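PA1221 (Pseudomonas aeruginosa, PDB 4DG9) belongs to the AMP-binding enzyme family of the ANL clan and also carries a phosphopantetheine attachment domain toward its C-terminal end. Local coordinates at residues Gln196-Phe201 / Gln280-Gly285; Leu303-Gly308 / His321-Asp326; Thr190-Gly195 / Thr315-Cys320. All coordinates share one frame; numbering follows the deposited sequence.

Interaction 1 (Gln196-Phe201 / Gln280-Gly285). With DG9 (5'-({[(2R,3R)-3-amino-2-{[2-({N-[(2R)-2-hydroxy-3,3-dimethyl-4-{[oxido(oxo)phosphonio]oxy}butanoyl]-beta-alanyl}amino)ethyl]sulfanyl}-4-methylpentyl]sulfonyl}amino)-5'-deoxyadenosine), chain B.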
# COMPACT_ATOMS: atom_id res chain seq x y z
N GLN A 196 -15.60 14.93 5.93
CA GLN A 196 -15.76 13.56 6.41
C GLN A 196 -16.03 13.51 7.90
O GLN A 196 -15.82 14.49 8.62
CB GLN A 196 -14.47 12.78 6.12
CG GLN A 196 -14.18 12.62 4.64
CD GLN A 196 -15.21 11.73 3.97
OE1 GLN A 196 -15.95 11.02 4.64
NE2 GLN A 196 -15.25 11.75 2.64
N SER A 197 -16.52 12.37 8.36
CA SER A 197 -16.68 12.12 9.80
C SER A 197 -15.81 11.02 10.38
O SER A 197 -15.82 10.82 11.59
CB SER A 197 -18.15 11.92 10.16
OG SER A 197 -18.67 10.75 9.57
N PHE A 198 -15.09 10.29 9.54
CA PHE A 198 -14.45 9.08 10.04
C PHE A 198 -13.11 9.40 10.67
O PHE A 198 -12.51 8.57 11.37
CB PHE A 198 -14.29 8.04 8.95
CG PHE A 198 -13.38 8.46 7.84
CD1 PHE A 198 -13.89 8.83 6.61
CD2 PHE A 198 -12.00 8.46 8.02
CE1 PHE A 198 -13.05 9.20 5.58
CE2 PHE A 198 -11.16 8.84 6.99
CZ PHE A 198 -11.69 9.20 5.77
N LEU A 199 -12.64 10.61 10.42
CA LEU A 199 -11.37 11.05 10.94
C LEU A 199 -11.56 12.51 11.16
O LEU A 199 -12.38 13.12 10.50
CB LEU A 199 -10.26 10.83 9.90
CG LEU A 199 -8.82 11.03 10.38
CD1 LEU A 199 -8.44 9.94 11.34
CD2 LEU A 199 -7.86 11.05 9.21
N ALA A 200 -10.80 13.08 12.09
CA ALA A 200 -10.79 14.52 12.21
C ALA A 200 -9.62 15.08 11.40
O ALA A 200 -8.47 15.02 11.82
CB ALA A 200 -10.65 14.90 13.66
N PHE A 201 -9.95 15.69 10.26
CA PHE A 201 -8.98 16.41 9.46
C PHE A 201 -8.97 17.85 9.92
O PHE A 201 -9.99 18.53 9.87
CB PHE A 201 -9.37 16.37 7.99
CG PHE A 201 -9.25 15.03 7.34
CD1 PHE A 201 -8.03 14.59 6.84
CD2 PHE A 201 -10.38 14.21 7.19
CE1 PHE A 201 -7.92 13.35 6.20
CE2 PHE A 201 -10.28 12.96 6.55
CZ PHE A 201 -9.06 12.54 6.04
N GLN A 280 -4.87 9.60 16.17
CA GLN A 280 -5.67 8.95 15.15
C GLN A 280 -4.88 7.92 14.36
O GLN A 280 -3.80 8.20 13.81
CB GLN A 280 -6.24 9.98 14.18
CG GLN A 280 -7.05 11.05 14.83
CD GLN A 280 -7.69 11.98 13.83
OE1 GLN A 280 -8.91 12.11 13.78
NE2 GLN A 280 -6.87 12.64 13.02
N LEU A 281 -5.44 6.72 14.27
CA LEU A 281 -4.80 5.65 13.54
C LEU A 281 -5.82 4.95 12.66
O LEU A 281 -6.91 4.59 13.11
CB LEU A 281 -4.14 4.67 14.52
CG LEU A 281 -3.66 3.34 13.96
CD1 LEU A 281 -2.67 3.57 12.86
CD2 LEU A 281 -3.04 2.51 15.06
N LEU A 282 -5.47 4.79 11.39
CA LEU A 282 -6.29 4.02 10.47
C LEU A 282 -5.50 2.80 10.04
O LEU A 282 -4.26 2.85 9.87
CB LEU A 282 -6.70 4.83 9.24
CG LEU A 282 -7.38 6.18 9.47
CD1 LEU A 282 -6.32 7.26 9.61
CD2 LEU A 282 -8.32 6.53 8.34
N THR A 283 -6.21 1.71 9.88
CA THR A 283 -5.63 0.51 9.31
C THR A 283 -6.70 -0.22 8.49
O THR A 283 -7.87 0.16 8.48
CB THR A 283 -5.01 -0.39 10.41
OG1 THR A 283 -4.45 -1.57 9.81
CG2 THR A 283 -6.07 -0.81 11.43
N GLY A 284 -6.30 -1.27 7.79
CA GLY A 284 -7.15 -1.79 6.75
C GLY A 284 -6.27 -2.28 5.63
O GLY A 284 -5.07 -2.50 5.82
N GLY A 285 -6.87 -2.44 4.45
CA GLY A 285 -6.14 -2.94 3.30
C GLY A 285 -6.27 -4.44 3.20
O GLY A 285 -5.98 -5.04 2.17
C DG9 B . -5.76 -0.16 -1.15
N DG9 B . -7.03 -3.29 -2.09
S DG9 B . -6.27 -2.23 -3.00
C1 DG9 B . -6.52 -0.71 -2.37
N1 DG9 B . -11.00 -5.17 5.35
O1 DG9 B . -11.32 -4.65 -2.54
C2 DG9 B . -11.00 -6.25 4.55
N2 DG9 B . -7.25 1.78 -0.87
O2 DG9 B . -10.66 -6.92 -1.15
C3 DG9 B . -8.47 -3.19 -2.02
N3 DG9 B . -10.55 -6.20 3.28
O3 DG9 B . 6.31 -6.63 2.40
C4 DG9 B . -10.06 -5.05 2.78
C5 DG9 B . -10.04 -3.92 3.58
C6 DG9 B . -10.52 -4.00 4.89
N6 DG9 B . -10.52 -2.92 5.72
N7 DG9 B . -9.51 -2.92 2.83
C8 DG9 B . -9.22 -3.41 1.60
N9 DG9 B . -9.55 -4.71 1.58
CA DG9 B . -6.84 0.47 -0.26
CB DG9 B . -6.53 0.68 1.23
C1' DG9 B . -9.38 -5.61 0.41
S1P DG9 B . -4.67 -1.29 -0.32
C2' DG9 B . -10.67 -5.69 -0.40
P2A DG9 B . 7.60 -5.90 2.79
C2P DG9 B . -3.39 -0.24 0.32
O2P DG9 B . -4.90 -2.59 -3.19
C3' DG9 B . -10.55 -4.50 -1.33
C3P DG9 B . -2.16 -0.13 -0.58
O3P DG9 B . -6.95 -2.21 -4.26
C4' DG9 B . -9.06 -4.53 -1.63
O4' DG9 B . -8.41 -5.04 -0.45
O4A DG9 B . 8.64 -5.67 1.71
N4P DG9 B . -1.15 -1.09 -0.19
C5P DG9 B . 0.04 -0.75 0.29
O5P DG9 B . 0.39 0.40 0.51
O6A DG9 B . 7.24 -4.47 3.43
C6P DG9 B . 0.99 -1.89 0.56
C7P DG9 B . 1.26 -1.95 2.06
N8P DG9 B . 2.37 -2.83 2.38
C9P DG9 B . 3.62 -2.39 2.38
O9P DG9 B . 3.92 -1.24 2.12
CAP DG9 B . 4.70 -3.39 2.71
OAP DG9 B . 4.14 -4.70 2.78
CBP DG9 B . 5.41 -3.07 4.03
CCP DG9 B . 6.26 -4.27 4.44
CDP DG9 B . 6.31 -1.88 3.75
CEP DG9 B . 4.42 -2.71 5.13
CG1 DG9 B . -5.81 1.99 1.52
CG2 DG9 B . -7.84 0.64 2.01
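F198 meets L282 through one corner of its ring: CE2 lies 3.9 Å from L282 CD2, and the two side chains cross at about a right angle. With chi1 at 64°, the ring is set between the backbone N and carbonyl carbon of F198, which lets its far end reach the strand although the CB itself does not point there. L199 follows and points its CB toward the strand. Its CD1 is shared between two neighbours, touching L282 CD1 at 3.8 Å and lying against the side chain of Q280, whose CB is 3.6 Å from L199 CD1. The other methyl, CD2, rests over one face of the F201 ring near its rim, so the fork of the leucine packs one methyl on the strand and the other on the loop's own phenylalanine. A200 supplies the polar part. Its backbone N donates to Q280 OE1 (2.7 Å, N-H...O 157°), in the plane of the Q280 carbonyl and on a lone pair, while Q280 NE2 returns a bond to A200 O (3.1 Å), standing 35° out of the plane of the A200 carbonyl. A glutamine amide carries an acceptor and a donor on one carbon and so can serve both the N-H and the C=O of A200, much as a neighbouring strand would. The extended chain beyond CG delivers it to an otherwise irregular loop. Q280 NE2 also bonds S256 OG. The loop, which follows helix 186-193, therefore packs on strand 280-284, itself flanked in the mixed sheet by strands 256-260 and 304-309, with helix 261-270 touching L281 and T283.

Interaction 2 (Leu303-Gly308 / His321-Asp326). With DG9 (5'-({[(2R,3R)-3-amino-2-{[2-({N-[(2R)-2-hydroxy-3,3-dimethyl-4-{[oxido(oxo)phosphonio]oxy}butanoyl]-beta-alanyl}amino)ethyl]sulfanyl}-4-methylpentyl]sulfonyl}amino)-5'-deoxyadenosine), chain B.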
# COMPACT_ATOMS: atom_id res chain seq x y z
N LEU A 303 -7.26 6.15 21.86
CA LEU A 303 -6.94 6.19 20.44
C LEU A 303 -8.20 6.12 19.57
O LEU A 303 -9.08 5.31 19.81
CB LEU A 303 -6.00 5.05 20.08
CG LEU A 303 -5.52 4.89 18.64
CD1 LEU A 303 -4.65 6.07 18.20
CD2 LEU A 303 -4.75 3.58 18.50
N HIS A 304 -8.27 6.99 18.58
CA HIS A 304 -9.35 6.95 17.62
C HIS A 304 -8.85 6.06 16.49
O HIS A 304 -7.99 6.44 15.70
CB HIS A 304 -9.62 8.37 17.10
CG HIS A 304 -10.65 8.44 16.02
ND1 HIS A 304 -12.00 8.51 16.28
CD2 HIS A 304 -10.53 8.48 14.67
CE1 HIS A 304 -12.67 8.58 15.14
NE2 HIS A 304 -11.80 8.57 14.15
N LEU A 305 -9.42 4.86 16.41
CA LEU A 305 -8.91 3.87 15.49
C LEU A 305 -9.98 3.61 14.45
O LEU A 305 -11.15 3.56 14.77
CB LEU A 305 -8.53 2.59 16.24
CG LEU A 305 -7.94 1.46 15.40
CD1 LEU A 305 -6.50 1.78 14.98
CD2 LEU A 305 -7.98 0.13 16.13
N VAL A 306 -9.57 3.47 13.19
CA VAL A 306 -10.52 3.34 12.10
C VAL A 306 -10.13 2.19 11.19
O VAL A 306 -8.95 2.01 10.85
CB VAL A 306 -10.54 4.62 11.24
CG1 VAL A 306 -11.58 4.52 10.12
CG2 VAL A 306 -10.78 5.85 12.11
N ASN A 307 -11.12 1.40 10.80
CA ASN A 307 -10.94 0.40 9.76
C ASN A 307 -11.36 1.01 8.42
O ASN A 307 -12.55 1.26 8.17
CB ASN A 307 -11.84 -0.79 10.08
CG ASN A 307 -11.61 -1.95 9.18
OD1 ASN A 307 -10.67 -1.94 8.39
ND2 ASN A 307 -12.46 -2.97 9.28
N GLY A 308 -10.37 1.32 7.57
CA GLY A 308 -10.64 1.80 6.23
C GLY A 308 -10.72 0.69 5.20
O GLY A 308 -9.85 -0.17 5.15
N HIS A 321 -14.96 2.54 9.23
CA HIS A 321 -15.66 2.29 10.49
C HIS A 321 -14.80 2.68 11.66
O HIS A 321 -13.67 2.21 11.80
CB HIS A 321 -16.02 0.81 10.59
CG HIS A 321 -16.62 0.42 11.91
ND1 HIS A 321 -17.84 0.89 12.35
CD2 HIS A 321 -16.18 -0.42 12.88
CE1 HIS A 321 -18.11 0.37 13.54
NE2 HIS A 321 -17.12 -0.43 13.88
N VAL A 322 -15.32 3.56 12.52
CA VAL A 322 -14.63 3.90 13.75
C VAL A 322 -14.88 2.76 14.73
O VAL A 322 -16.02 2.39 14.96
CB VAL A 322 -15.14 5.22 14.33
CG1 VAL A 322 -14.49 5.51 15.68
CG2 VAL A 322 -14.85 6.34 13.37
N VAL A 323 -13.80 2.23 15.29
CA VAL A 323 -13.88 1.05 16.15
C VAL A 323 -14.37 1.39 17.56
O VAL A 323 -13.99 2.42 18.11
CB VAL A 323 -12.52 0.35 16.22
CG1 VAL A 323 -12.63 -0.92 17.07
CG2 VAL A 323 -12.03 0.05 14.80
N THR A 324 -15.22 0.52 18.12
CA THR A 324 -15.78 0.69 19.46
C THR A 324 -15.46 -0.51 20.34
O THR A 324 -15.10 -1.58 19.84
CB THR A 324 -17.32 0.79 19.44
OG1 THR A 324 -17.86 -0.51 19.17
CG2 THR A 324 -17.79 1.74 18.37
N ASP A 325 -15.62 -0.33 21.66
CA ASP A 325 -15.47 -1.42 22.63
C ASP A 325 -16.23 -2.67 22.22
O ASP A 325 -15.68 -3.77 22.21
CB ASP A 325 -15.99 -0.99 24.00
CG ASP A 325 -15.18 0.13 24.62
OD1 ASP A 325 -14.03 0.35 24.19
OD2 ASP A 325 -15.71 0.78 25.55
N ASP A 326 -17.51 -2.48 21.90
CA ASP A 326 -18.38 -3.59 21.54
C ASP A 326 -17.85 -4.40 20.38
O ASP A 326 -18.08 -5.60 20.29
CB ASP A 326 -19.79 -3.09 21.23
CG ASP A 326 -20.38 -2.25 22.35
OD1 ASP A 326 -20.80 -2.83 23.37
OD2 ASP A 326 -20.41 -1.01 22.20
C DG9 B . -5.76 -0.16 -1.15
N DG9 B . -7.03 -3.29 -2.09
S DG9 B . -6.27 -2.23 -3.00
C1 DG9 B . -6.52 -0.71 -2.37
N1 DG9 B . -11.00 -5.17 5.35
O1 DG9 B . -11.32 -4.65 -2.54
C2 DG9 B . -11.00 -6.25 4.55
N2 DG9 B . -7.25 1.78 -0.87
O2 DG9 B . -10.66 -6.92 -1.15
C3 DG9 B . -8.47 -3.19 -2.02
N3 DG9 B . -10.55 -6.20 3.28
O3 DG9 B . 6.31 -6.63 2.40
C4 DG9 B . -10.06 -5.05 2.78
C5 DG9 B . -10.04 -3.92 3.58
C6 DG9 B . -10.52 -4.00 4.89
N6 DG9 B . -10.52 -2.92 5.72
N7 DG9 B . -9.51 -2.92 2.83
C8 DG9 B . -9.22 -3.41 1.60
N9 DG9 B . -9.55 -4.71 1.58
CA DG9 B . -6.84 0.47 -0.26
CB DG9 B . -6.53 0.68 1.23
C1' DG9 B . -9.38 -5.61 0.41
S1P DG9 B . -4.67 -1.29 -0.32
C2' DG9 B . -10.67 -5.69 -0.40
P2A DG9 B . 7.60 -5.90 2.79
C2P DG9 B . -3.39 -0.24 0.32
O2P DG9 B . -4.90 -2.59 -3.19
C3' DG9 B . -10.55 -4.50 -1.33
C3P DG9 B . -2.16 -0.13 -0.58
O3P DG9 B . -6.95 -2.21 -4.26
C4' DG9 B . -9.06 -4.53 -1.63
O4' DG9 B . -8.41 -5.04 -0.45
O4A DG9 B . 8.64 -5.67 1.71
N4P DG9 B . -1.15 -1.09 -0.19
C5P DG9 B . 0.04 -0.75 0.29
O5P DG9 B . 0.39 0.40 0.51
O6A DG9 B . 7.24 -4.47 3.43
C6P DG9 B . 0.99 -1.89 0.56
C7P DG9 B . 1.26 -1.95 2.06
N8P DG9 B . 2.37 -2.83 2.38
C9P DG9 B . 3.62 -2.39 2.38
O9P DG9 B . 3.92 -1.24 2.12
CAP DG9 B . 4.70 -3.39 2.71
OAP DG9 B . 4.14 -4.70 2.78
CBP DG9 B . 5.41 -3.07 4.03
CCP DG9 B . 6.26 -4.27 4.44
CDP DG9 B . 6.31 -1.88 3.75
CEP DG9 B . 4.42 -2.71 5.13
CG1 DG9 B . -5.81 1.99 1.52
CG2 DG9 B . -7.84 0.64 2.01
O HOH W 1 -11.79 3.83 18.05
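One water joins L305 to V323: it accepts from L305 N at 3.1 Å and donates to V323 O at 2.6 Å, carrying the pairing of the two segments on to where the strands separate. Toward the connection between the two strands, direct bonds take over. V323 N donates to L305 O (3.0 Å) almost linearly, at 177°, and N307 with H321 forms an antiparallel hydrogen-bonded pair, its bonds N307 N to H321 O and H321 N to N307 O both 2.9 Å long. V306 and V322 form the non-hydrogen-bonded pair beside it, where V306 CA also makes a CA-H...O contact with H321 O. Their CG2 methyls meet on one face of the sheet. There H304 joins them: with CG anti to the backbone N (chi1 176°), the ring swings over so that CE1 sits 3.6 Å from both methyls of V322, the side chains crossing at about a right angle. H304 NE2 is held by F198 O. Beta-branched valines suit such extended backbone and offer two methyls each to the packing. The opposite face carries N307 and H321. H321 NE2 bonds D327 OD2, and N307 ND2 bonds P334 O, which fixes the rotation of the N307 amide and leaves OD1 turned to DG9. The amino nitrogen N6 of DG9 donates twice, to N307 OD1 (2.8 Å) and to G308 O (2.9 Å). The arrangement is a beta hairpin whose first strand carries the start of the NGYGPTE motif of the ANL superfamily, N307 and G308 being its first two residues.

Interaction 3 (Thr190-Gly195 / Thr315-Cys320). With DG9 (5'-({[(2R,3R)-3-amino-2-{[2-({N-[(2R)-2-hydroxy-3,3-dimethyl-4-{[oxido(oxo)phosphonio]oxy}butanoyl]-beta-alanyl}amino)ethyl]sulfanyl}-4-methylpentyl]sulfonyl}amino)-5'-deoxyadenosine), chain B.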
# COMPACT_ATOMS: atom_id res chain seq x y z
N THR A 190 -10.09 15.26 -3.23
CA THR A 190 -10.76 16.26 -2.40
C THR A 190 -12.04 15.69 -1.76
O THR A 190 -12.42 16.11 -0.67
CB THR A 190 -11.06 17.54 -3.17
OG1 THR A 190 -11.92 17.24 -4.27
CG2 THR A 190 -9.76 18.18 -3.67
N ARG A 191 -12.69 14.74 -2.42
CA ARG A 191 -13.76 14.02 -1.77
C ARG A 191 -13.19 13.29 -0.55
O ARG A 191 -13.72 13.37 0.56
CB ARG A 191 -14.37 12.96 -2.69
CG ARG A 191 -15.20 11.97 -1.87
CD ARG A 191 -15.20 10.52 -2.37
NE ARG A 191 -13.88 9.94 -2.31
CZ ARG A 191 -13.64 8.64 -2.44
NH1 ARG A 191 -14.64 7.79 -2.60
NH2 ARG A 191 -12.39 8.20 -2.40
N LEU A 192 -12.11 12.55 -0.76
CA LEU A 192 -11.58 11.76 0.34
C LEU A 192 -11.27 12.64 1.56
O LEU A 192 -11.50 12.23 2.69
CB LEU A 192 -10.32 11.03 -0.12
CG LEU A 192 -9.53 10.34 0.98
CD1 LEU A 192 -10.35 9.20 1.54
CD2 LEU A 192 -8.20 9.84 0.40
N CYS A 193 -10.77 13.84 1.31
CA CYS A 193 -10.18 14.66 2.38
C CYS A 193 -11.04 15.75 3.02
O CYS A 193 -10.63 16.35 4.02
CB CYS A 193 -8.85 15.27 1.88
SG CYS A 193 -7.64 14.05 1.35
N LEU A 194 -12.22 16.01 2.47
CA LEU A 194 -13.06 17.11 2.98
C LEU A 194 -14.43 16.62 3.47
O LEU A 194 -14.96 15.63 2.97
CB LEU A 194 -13.24 18.21 1.92
CG LEU A 194 -11.91 18.68 1.33
CD1 LEU A 194 -12.09 19.72 0.19
CD2 LEU A 194 -10.98 19.20 2.44
N GLY A 195 -14.99 17.31 4.46
CA GLY A 195 -16.34 17.02 4.91
C GLY A 195 -16.62 15.61 5.41
O GLY A 195 -17.77 15.14 5.35
N THR A 315 -10.62 5.08 -5.32
CA THR A 315 -9.77 6.08 -4.67
C THR A 315 -9.59 5.99 -3.15
O THR A 315 -10.20 6.76 -2.39
CB THR A 315 -10.24 7.51 -5.01
OG1 THR A 315 -10.30 7.66 -6.44
CG2 THR A 315 -9.27 8.53 -4.44
N THR A 316 -8.71 5.10 -2.69
CA THR A 316 -8.44 5.04 -1.25
C THR A 316 -9.57 4.41 -0.44
O THR A 316 -9.48 3.23 -0.10
CB THR A 316 -8.01 6.40 -0.70
OG1 THR A 316 -7.00 6.94 -1.55
CG2 THR A 316 -7.47 6.26 0.73
N PHE A 317 -10.50 5.21 0.07
CA PHE A 317 -11.61 4.64 0.84
C PHE A 317 -12.96 4.52 0.13
O PHE A 317 -13.33 5.35 -0.69
CB PHE A 317 -11.79 5.41 2.15
CG PHE A 317 -10.62 5.28 3.07
CD1 PHE A 317 -9.86 4.13 3.07
CD2 PHE A 317 -10.27 6.31 3.92
CE1 PHE A 317 -8.79 4.00 3.90
CE2 PHE A 317 -9.19 6.18 4.76
CZ PHE A 317 -8.45 5.02 4.75
N THR A 318 -13.69 3.46 0.47
CA THR A 318 -15.09 3.29 0.08
C THR A 318 -15.94 3.35 1.34
O THR A 318 -16.85 4.17 1.47
CB THR A 318 -15.33 1.96 -0.67
OG1 THR A 318 -14.58 1.95 -1.90
CG2 THR A 318 -16.82 1.78 -0.99
N CYS A 319 -15.65 2.44 2.26
CA CYS A 319 -16.24 2.47 3.59
C CYS A 319 -15.18 2.59 4.68
O CYS A 319 -14.05 2.11 4.53
CB CYS A 319 -17.06 1.21 3.83
SG CYS A 319 -18.22 0.87 2.49
N CYS A 320 -15.56 3.24 5.77
CA CYS A 320 -14.72 3.32 6.96
C CYS A 320 -15.57 3.10 8.19
O CYS A 320 -16.76 3.44 8.19
CB CYS A 320 -14.06 4.69 7.07
SG CYS A 320 -12.78 5.04 5.87
C DG9 B . -5.76 -0.16 -1.15
N DG9 B . -7.03 -3.29 -2.09
S DG9 B . -6.27 -2.23 -3.00
C1 DG9 B . -6.52 -0.71 -2.37
N1 DG9 B . -11.00 -5.17 5.35
O1 DG9 B . -11.32 -4.65 -2.54
C2 DG9 B . -11.00 -6.25 4.55
N2 DG9 B . -7.25 1.78 -0.87
O2 DG9 B . -10.66 -6.92 -1.15
C3 DG9 B . -8.47 -3.19 -2.02
N3 DG9 B . -10.55 -6.20 3.28
O3 DG9 B . 6.31 -6.63 2.40
C4 DG9 B . -10.06 -5.05 2.78
C5 DG9 B . -10.04 -3.92 3.58
C6 DG9 B . -10.52 -4.00 4.89
N6 DG9 B . -10.52 -2.92 5.72
N7 DG9 B . -9.51 -2.92 2.83
C8 DG9 B . -9.22 -3.41 1.60
N9 DG9 B . -9.55 -4.71 1.58
CA DG9 B . -6.84 0.47 -0.26
CB DG9 B . -6.53 0.68 1.23
C1' DG9 B . -9.38 -5.61 0.41
S1P DG9 B . -4.67 -1.29 -0.32
C2' DG9 B . -10.67 -5.69 -0.40
P2A DG9 B . 7.60 -5.90 2.79
C2P DG9 B . -3.39 -0.24 0.32
O2P DG9 B . -4.90 -2.59 -3.19
C3' DG9 B . -10.55 -4.50 -1.33
C3P DG9 B . -2.16 -0.13 -0.58
O3P DG9 B . -6.95 -2.21 -4.26
C4' DG9 B . -9.06 -4.53 -1.63
O4' DG9 B . -8.41 -5.04 -0.45
O4A DG9 B . 8.64 -5.67 1.71
N4P DG9 B . -1.15 -1.09 -0.19
C5P DG9 B . 0.04 -0.75 0.29
O5P DG9 B . 0.39 0.40 0.51
O6A DG9 B . 7.24 -4.47 3.43
C6P DG9 B . 0.99 -1.89 0.56
C7P DG9 B . 1.26 -1.95 2.06
N8P DG9 B . 2.37 -2.83 2.38
C9P DG9 B . 3.62 -2.39 2.38
O9P DG9 B . 3.92 -1.24 2.12
CAP DG9 B . 4.70 -3.39 2.71
OAP DG9 B . 4.14 -4.70 2.78
CBP DG9 B . 5.41 -3.07 4.03
CCP DG9 B . 6.26 -4.27 4.44
CDP DG9 B . 6.31 -1.88 3.75
CEP DG9 B . 4.42 -2.71 5.13
CG1 DG9 B . -5.81 1.99 1.52
CG2 DG9 B . -7.84 0.64 2.01
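This is a buried, mixed contact of the last turn of helix 186-193 with the loop leading into strand 319-322, beside the bound DG9; L192 makes its apolar half and R191 its polar half. L192 uses both branches. CD1 touches F317 CD2 at 3.7 Å, reaching the ring obliquely, while CD2 lies 3.6 Å from T316 CB, the leucine crossing the threonine at about a right angle. Because CG stands opposite the backbone N (chi1 171°), the fork of the side chain opens across the loop and bears on two successive residues. R191 and T315 run antiparallel alongside one another, the guanidinium edge near T315 O. The group is fixed from outside the two segments: NH1 donates to T342 OG1 and NH2 to N314 O, so the buried charge is provided with carbonyl and hydroxyl partners. A long arginine suits this place, since it brings several N-H groups from the helix to the loop. The F317 ring is sandwiched between T316 CG2, 3.9 Å above the centre of one face, and C320 SG on the opposite face, offset toward the rim. Its edge then meets DG9, with F317 CE1 4.0 Å from DG9 CG2. T316 turns its backbone carbonyl to the same ligand, DG9 N2 donating to T316 O at 2.8 Å, and T316 N donates to D216 OD1. Farther on, a classic bulge sets T318 and C319 opposite Y309. The loop, with its phenylalanine edge and backbone carbonyl, forms one wall of the DG9 pocket in this AMP-binding enzyme fold.

How the interactions relate
All three contacts converge on the mixed sheet beside DG9. Interactions 1 and 2 have centres about 8 Å apart and use neighbouring strands: L281 O lies 2.9 Å from V306 N, a probable hydrogen bond. Interactions 1 and 3, about 10 Å apart between centres, meet where F198 CZ packs 3.7 Å from F317 CD2, and Q196 NE2 probably bonds R191 O at 3.0 Å. Interactions 2 and 3 both use strand 319-322, and G308 CA packs 3.7 Å from F317 CE1. Around DG9 the roles divide: interaction 2 meets the amino nitrogen N6, interaction 3 the N2 amine, while G285 N of interaction 1 approaches DG9 N7 at 3.1 Å.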